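Long-range contacts in protein adenylyltransferase (Bartonella henselae str. Houston-1, PDB 5NH2), which transfers AMP from ATP to tyrosine or threonine residues of host target proteins through its Fic (fido) domain, as part of Bartonella virulence: residues 175-180 against 213-218; 233-238 against 264-269. One frame throughout, in Å; residues are numbered along the deposited sequence.

Contact 1 (175-180 against 213-218)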
loop_
_atom_site.group_PDB
_atom_site.type_symbol
_atom_site.label_atom_id
_atom_site.label_comp_id
_atom_site.label_asym_id
_atom_site.label_seq_id
_atom_site.Cartn_x
_atom_site.Cartn_y
_atom_site.Cartn_z
ATOM N N GLN A 175 10.790 -5.387 7.429
ATOM C CA GLN A 175 10.168 -4.301 6.693
ATOM C C GLN A 175 9.342 -4.875 5.560
ATOM O O GLN A 175 9.619 -5.972 5.051
ATOM C CB GLN A 175 11.204 -3.295 6.145
ATOM C CG GLN A 175 12.239 -3.881 5.197
ATOM C CD GLN A 175 13.352 -2.874 4.896
ATOM O OE1 GLN A 175 13.085 -1.781 4.389
ATOM N NE2 GLN A 175 14.592 -3.231 5.220
ATOM N N LEU A 176 8.319 -4.111 5.180
ATOM C CA LEU A 176 7.479 -4.391 4.023
ATOM C C LEU A 176 7.381 -3.076 3.258
ATOM O O LEU A 176 6.773 -2.113 3.745
ATOM C CB LEU A 176 6.091 -4.902 4.466
ATOM C CG LEU A 176 6.130 -6.311 5.040
ATOM C CD1 LEU A 176 4.760 -6.772 5.607
ATOM C CD2 LEU A 176 6.628 -7.345 3.998
ATOM N N ASN A 177 7.949 -3.013 2.060
ATOM C CA ASN A 177 7.999 -1.720 1.376
ATOM C C ASN A 177 7.001 -1.740 0.225
ATOM O O ASN A 177 7.357 -2.063 -0.915
ATOM C CB ASN A 177 9.422 -1.403 0.900
ATOM C CG ASN A 177 9.588 0.063 0.530
ATOM O OD1 ASN A 177 8.608 0.725 0.133
ATOM N ND2 ASN A 177 10.808 0.580 0.651
ATOM N N PHE A 178 5.790 -1.239 0.509
ATOM C CA PHE A 178 4.676 -1.365 -0.416
ATOM C C PHE A 178 4.768 -0.361 -1.541
ATOM O O PHE A 178 4.143 -0.555 -2.593
ATOM C CB PHE A 178 3.338 -1.213 0.317
ATOM C CG PHE A 178 2.888 -2.471 0.989
ATOM C CD1 PHE A 178 2.370 -3.531 0.234
ATOM C CD2 PHE A 178 2.993 -2.608 2.356
ATOM C CE1 PHE A 178 1.940 -4.692 0.828
ATOM C CE2 PHE A 178 2.594 -3.786 2.966
ATOM C CZ PHE A 178 2.061 -4.836 2.202
ATOM N N SER A 179 5.563 0.686 -1.354
ATOM C CA SER A 179 5.721 1.648 -2.421
ATOM C C SER A 179 6.452 1.053 -3.615
ATOM O O SER A 179 6.537 1.703 -4.663
ATOM C CB SER A 179 6.422 2.905 -1.874
ATOM O OG SER A 179 7.817 2.751 -1.933
ATOM N N LEU A 180 6.981 -0.157 -3.500
ATOM C CA LEU A 180 7.673 -0.782 -4.616
ATOM C C LEU A 180 6.748 -1.672 -5.443
ATOM O O LEU A 180 7.212 -2.277 -6.429
ATOM C CB LEU A 180 8.867 -1.594 -4.108
ATOM C CG LEU A 180 9.858 -0.798 -3.254
ATOM C CD1 LEU A 180 11.124 -1.625 -3.034
ATOM C CD2 LEU A 180 10.220 0.554 -3.861
ATOM N N GLU A 213 18.443 -6.845 -0.323
ATOM C CA GLU A 213 19.021 -6.925 -1.658
ATOM C C GLU A 213 17.961 -6.665 -2.720
ATOM O O GLU A 213 18.232 -5.999 -3.726
ATOM C CB GLU A 213 19.674 -8.289 -1.896
ATOM C CG GLU A 213 20.613 -8.773 -0.781
ATOM C CD GLU A 213 21.914 -7.980 -0.729
ATOM O OE1 GLU A 213 22.136 -7.249 0.265
ATOM O OE2 GLU A 213 22.706 -8.073 -1.694
ATOM N N LYS A 214 16.735 -7.135 -2.499
ATOM C CA LYS A 214 15.760 -6.952 -3.572
ATOM C C LYS A 214 15.163 -5.549 -3.560
ATOM O O LYS A 214 14.949 -4.939 -4.633
ATOM C CB LYS A 214 14.723 -8.054 -3.495
ATOM C CG LYS A 214 15.370 -9.371 -3.928
ATOM C CD LYS A 214 14.405 -10.516 -4.094
ATOM C CE LYS A 214 15.213 -11.805 -4.248
ATOM N NZ LYS A 214 14.362 -12.969 -4.475
ATOM N N ILE A 215 15.004 -4.991 -2.357
ATOM C CA ILE A 215 14.487 -3.633 -2.208
ATOM C C ILE A 215 15.404 -2.622 -2.896
ATOM O O ILE A 215 14.931 -1.658 -3.517
ATOM C CB ILE A 215 14.299 -3.327 -0.713
ATOM C CG1 ILE A 215 13.162 -4.200 -0.157
ATOM C CG2 ILE A 215 14.047 -1.824 -0.471
ATOM C CD1 ILE A 215 12.994 -4.103 1.297
ATOM N N ARG A 216 16.728 -2.827 -2.800
ATOM C CA ARG A 216 17.659 -1.910 -3.464
ATOM C C ARG A 216 17.408 -1.882 -4.967
ATOM O O ARG A 216 17.443 -0.812 -5.590
ATOM C CB ARG A 216 19.123 -2.326 -3.238
ATOM C CG ARG A 216 19.700 -2.355 -1.858
ATOM C CD ARG A 216 21.282 -2.387 -1.919
ATOM N NE ARG A 216 21.892 -3.717 -2.126
ATOM C CZ ARG A 216 22.189 -4.267 -3.316
ATOM N NH1 ARG A 216 21.936 -3.619 -4.446
ATOM N NH2 ARG A 216 22.744 -5.476 -3.389
ATOM N N LEU A 217 17.190 -3.074 -5.562
ATOM C CA LEU A 217 17.031 -3.227 -7.001
ATOM C C LEU A 217 15.762 -2.548 -7.486
ATOM O O LEU A 217 15.784 -1.819 -8.493
ATOM C CB LEU A 217 16.996 -4.714 -7.357
ATOM C CG LEU A 217 18.251 -5.506 -7.004
ATOM C CD1 LEU A 217 18.079 -6.961 -7.380
ATOM C CD2 LEU A 217 19.512 -4.904 -7.635
ATOM N N LEU A 218 14.649 -2.762 -6.764
ATOM C CA LEU A 218 13.385 -2.175 -7.195
ATOM C C LEU A 218 13.359 -0.678 -6.931
ATOM O O LEU A 218 12.762 0.079 -7.704
ATOM C CB LEU A 218 12.218 -2.842 -6.485
ATOM C CG LEU A 218 11.821 -4.176 -7.038
ATOM C CD1 LEU A 218 10.897 -4.842 -6.030
ATOM C CD2 LEU A 218 11.098 -3.979 -8.364
#
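Ile215, early on helix 212-227, sends two of its methyls to three residues of the loop that precedes helix 183-196. Its CD1 meets the amide end of Gln175 tip to tip, 3.8 Å from Gln175 CD and about as far from OE1. Gln175 CG lies between the backbone N and the carbonyl carbon (chi1 59°), and the chain runs on extended to bring CD to the methyl. The other branch, Ile215 CG2, touches Leu180 CD1 at 3.9 Å and lies more loosely, 4.2 Å, from Asn177 ND2. Asn177, which also touches Glu23 of the partner protein chain, turns its OD1 back into its own loop, where Ser179 OG donates to OD1 at 3.0 Å. Leu180 CD1 also rests 3.8 Å from the carbonyl O of Ile215. One turn on, Leu218 offers CB to the same methyl, Leu180 CD1, at 3.8 Å, and the two leucines cross obliquely. The contact is van der Waals packing, mostly apolar, with the amide groups of Gln175 and Asn177 at its margin and Leu180 CD1 set between successive turns of the helix. Leu218 and Lys214 also touch Val239 of strand 237-239, while Leu176, facing away from the helix, packs on Phe206 of helix 200-208.

Contact 2 (233-238 against 264-269)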
loop_
_atom_site.group_PDB
_atom_site.type_symbol
_atom_site.label_atom_id
_atom_site.label_comp_id
_atom_site.label_asym_id
_atom_site.label_seq_id
_atom_site.Cartn_x
_atom_site.Cartn_y
_atom_site.Cartn_z
ATOM N N ASN A 233 2.445 1.932 -13.155
ATOM C CA ASN A 233 1.449 1.481 -12.179
ATOM C C ASN A 233 0.523 0.397 -12.751
ATOM O O ASN A 233 -0.005 -0.437 -11.993
ATOM C CB ASN A 233 0.656 2.696 -11.665
ATOM C CG ASN A 233 -0.108 2.386 -10.368
ATOM O OD1 ASN A 233 0.312 1.541 -9.549
ATOM N ND2 ASN A 233 -1.248 3.055 -10.185
ATOM N N ASP A 234 0.358 0.360 -14.082
ATOM C CA ASP A 234 -0.462 -0.610 -14.801
ATOM C C ASP A 234 0.301 -1.853 -15.305
ATOM O O ASP A 234 -0.303 -2.686 -15.981
ATOM C CB ASP A 234 -1.144 0.073 -15.978
ATOM C CG ASP A 234 -2.302 0.927 -15.535
ATOM O OD1 ASP A 234 -3.454 0.455 -15.635
ATOM O OD2 ASP A 234 -2.067 2.058 -15.066
ATOM N N ARG A 235 1.583 -2.004 -14.994
ATOM C CA ARG A 235 2.368 -3.141 -15.454
ATOM C C ARG A 235 2.898 -3.982 -14.279
ATOM O O ARG A 235 3.200 -3.455 -13.193
ATOM C CB ARG A 235 3.555 -2.666 -16.312
ATOM C CG ARG A 235 3.132 -1.945 -17.549
ATOM C CD ARG A 235 2.645 -2.957 -18.526
ATOM N NE ARG A 235 2.395 -2.436 -19.874
ATOM C CZ ARG A 235 3.324 -1.932 -20.694
ATOM N NH1 ARG A 235 4.611 -1.823 -20.318
ATOM N NH2 ARG A 235 2.953 -1.516 -21.898
ATOM N N PRO A 236 3.054 -5.293 -14.485
ATOM C CA PRO A 236 3.797 -6.105 -13.518
ATOM C C PRO A 236 5.260 -5.680 -13.469
ATOM O O PRO A 236 5.907 -5.488 -14.507
ATOM C CB PRO A 236 3.626 -7.541 -14.047
ATOM C CG PRO A 236 3.179 -7.413 -15.460
ATOM C CD PRO A 236 2.522 -6.079 -15.623
ATOM N N VAL A 237 5.760 -5.488 -12.244
ATOM C CA VAL A 237 7.158 -5.157 -11.947
ATOM C C VAL A 237 7.585 -6.062 -10.800
ATOM O O VAL A 237 6.959 -6.055 -9.735
ATOM C CB VAL A 237 7.351 -3.675 -11.561
ATOM C CG1 VAL A 237 8.846 -3.336 -11.296
ATOM C CG2 VAL A 237 6.787 -2.778 -12.673
ATOM N N MET A 238 8.588 -6.896 -11.025
ATOM C CA MET A 238 8.987 -7.795 -9.961
ATOM C C MET A 238 10.437 -8.175 -10.158
ATOM O O MET A 238 11.033 -7.967 -11.229
ATOM C CB MET A 238 8.123 -9.054 -9.896
ATOM C CG MET A 238 8.092 -9.765 -11.182
ATOM S SD MET A 238 6.609 -10.759 -11.337
ATOM C CE MET A 238 6.894 -11.404 -12.965
ATOM N N GLY A 264 5.460 -7.818 -21.720
ATOM C CA GLY A 264 4.973 -6.601 -21.112
ATOM C C GLY A 264 5.355 -6.403 -19.660
ATOM O O GLY A 264 5.254 -5.281 -19.163
ATOM N N ALA A 265 5.769 -7.460 -18.962
ATOM C CA ALA A 265 6.182 -7.356 -17.569
ATOM C C ALA A 265 7.630 -6.879 -17.448
ATOM O O ALA A 265 8.472 -7.183 -18.295
ATOM C CB ALA A 265 6.032 -8.717 -16.876
ATOM N N TYR A 266 7.935 -6.176 -16.349
ATOM C CA TYR A 266 9.325 -5.837 -16.006
ATOM C C TYR A 266 9.886 -6.789 -14.934
ATOM O O TYR A 266 9.351 -6.864 -13.814
ATOM C CB TYR A 266 9.440 -4.390 -15.526
ATOM C CG TYR A 266 9.138 -3.371 -16.576
ATOM C CD1 TYR A 266 10.054 -3.089 -17.571
ATOM C CD2 TYR A 266 7.948 -2.668 -16.560
ATOM C CE1 TYR A 266 9.783 -2.140 -18.544
ATOM C CE2 TYR A 266 7.671 -1.713 -17.513
ATOM C CZ TYR A 266 8.589 -1.463 -18.504
ATOM O OH TYR A 266 8.315 -0.528 -19.460
ATOM N N ILE A 267 10.991 -7.468 -15.271
ATOM C CA ILE A 267 11.704 -8.421 -14.417
ATOM C C ILE A 267 13.041 -7.790 -14.040
ATOM O O ILE A 267 13.883 -7.553 -14.918
ATOM C CB ILE A 267 11.933 -9.767 -15.138
ATOM C CG1 ILE A 267 10.666 -10.222 -15.864
ATOM C CG2 ILE A 267 12.347 -10.837 -14.162
ATOM C CD1 ILE A 267 9.431 -10.323 -14.938
ATOM N N ILE A 268 13.265 -7.526 -12.737
ATOM C CA ILE A 268 14.513 -6.916 -12.262
ATOM C C ILE A 268 15.436 -8.009 -11.742
ATOM O O ILE A 268 14.989 -8.961 -11.092
ATOM C CB ILE A 268 14.273 -5.845 -11.172
ATOM C CG1 ILE A 268 13.128 -4.896 -11.548
ATOM C CG2 ILE A 268 15.561 -5.017 -10.913
ATOM C CD1 ILE A 268 13.238 -4.349 -12.906
ATOM N N GLY A 269 16.743 -7.870 -12.020
ATOM C CA GLY A 269 17.735 -8.791 -11.502
ATOM C C GLY A 269 19.016 -8.072 -11.178
ATOM O O GLY A 269 19.215 -6.900 -11.532
#
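Two parallel strands, 237-239 and 265-270, pair here in the mixed sheet of the intracellular delivery domain, a family related to OB folds; 264-269 lies within that domain, and 237-239 is an outermost strand of the sheet within this chain. Three backbone bonds join them: Tyr266 N to Pro236 O at 2.8 Å, Met238 N to Tyr266 O at 2.9 Å and Ile268 N to Met238 O at 2.7 Å. CA-H groups of Val237 and Ile267 add contacts to the carbonyls of Tyr266 and Met238. On one face Val237 CG2 lies 4.1 Å from Tyr266 CD2, and both residues pack on Phe221 of helix 212-227. On the other, Met238 and Ile267 run side by side, pointing the same way. Chi1 of 55° puts Met238 CG between the backbone N and the carbonyl carbon, 4.0 Å from Ile267 CD1, and the extended chain carries Met238 CE on to the same methyl, a tight 3.4 Å. Just before strand 237-239, Pro236 CG sits 3.4 Å from Ala265 CB at the start of the other strand. Arg235, its chain bent at chi2 (-76°), passes CD 3.6 Å from Gly264 O, and its NH1 approaches the Tyr266 hydroxyl near the guanidinium plane without a hydrogen bond. The chemistry therefore divides: directional backbone bonds fix the parallel register, side chains pack on both faces, and charged Arg235 stays at the exposed end.

Helix 212-227, one side of contact 1, also packs on the strands of contact 2 and leads along the chain into strand 237-239. Contact 1 holds that helix to a loop of the fido region by buried side-chain packing; contact 2 joins two strands of the following sheet chiefly by backbone bonds and is only partly buried, with Arg235 at its exposed end. They touch directly: Leu218 CD2 packs 3.8 Å from Val237 CG1, and Leu217 CB lies as close to Ile268 CG2. The helix thus links the catalytic fido part to the delivery part, with Leu217 and Leu218 packing on the sheet and Ile215 and Leu218 on the loop.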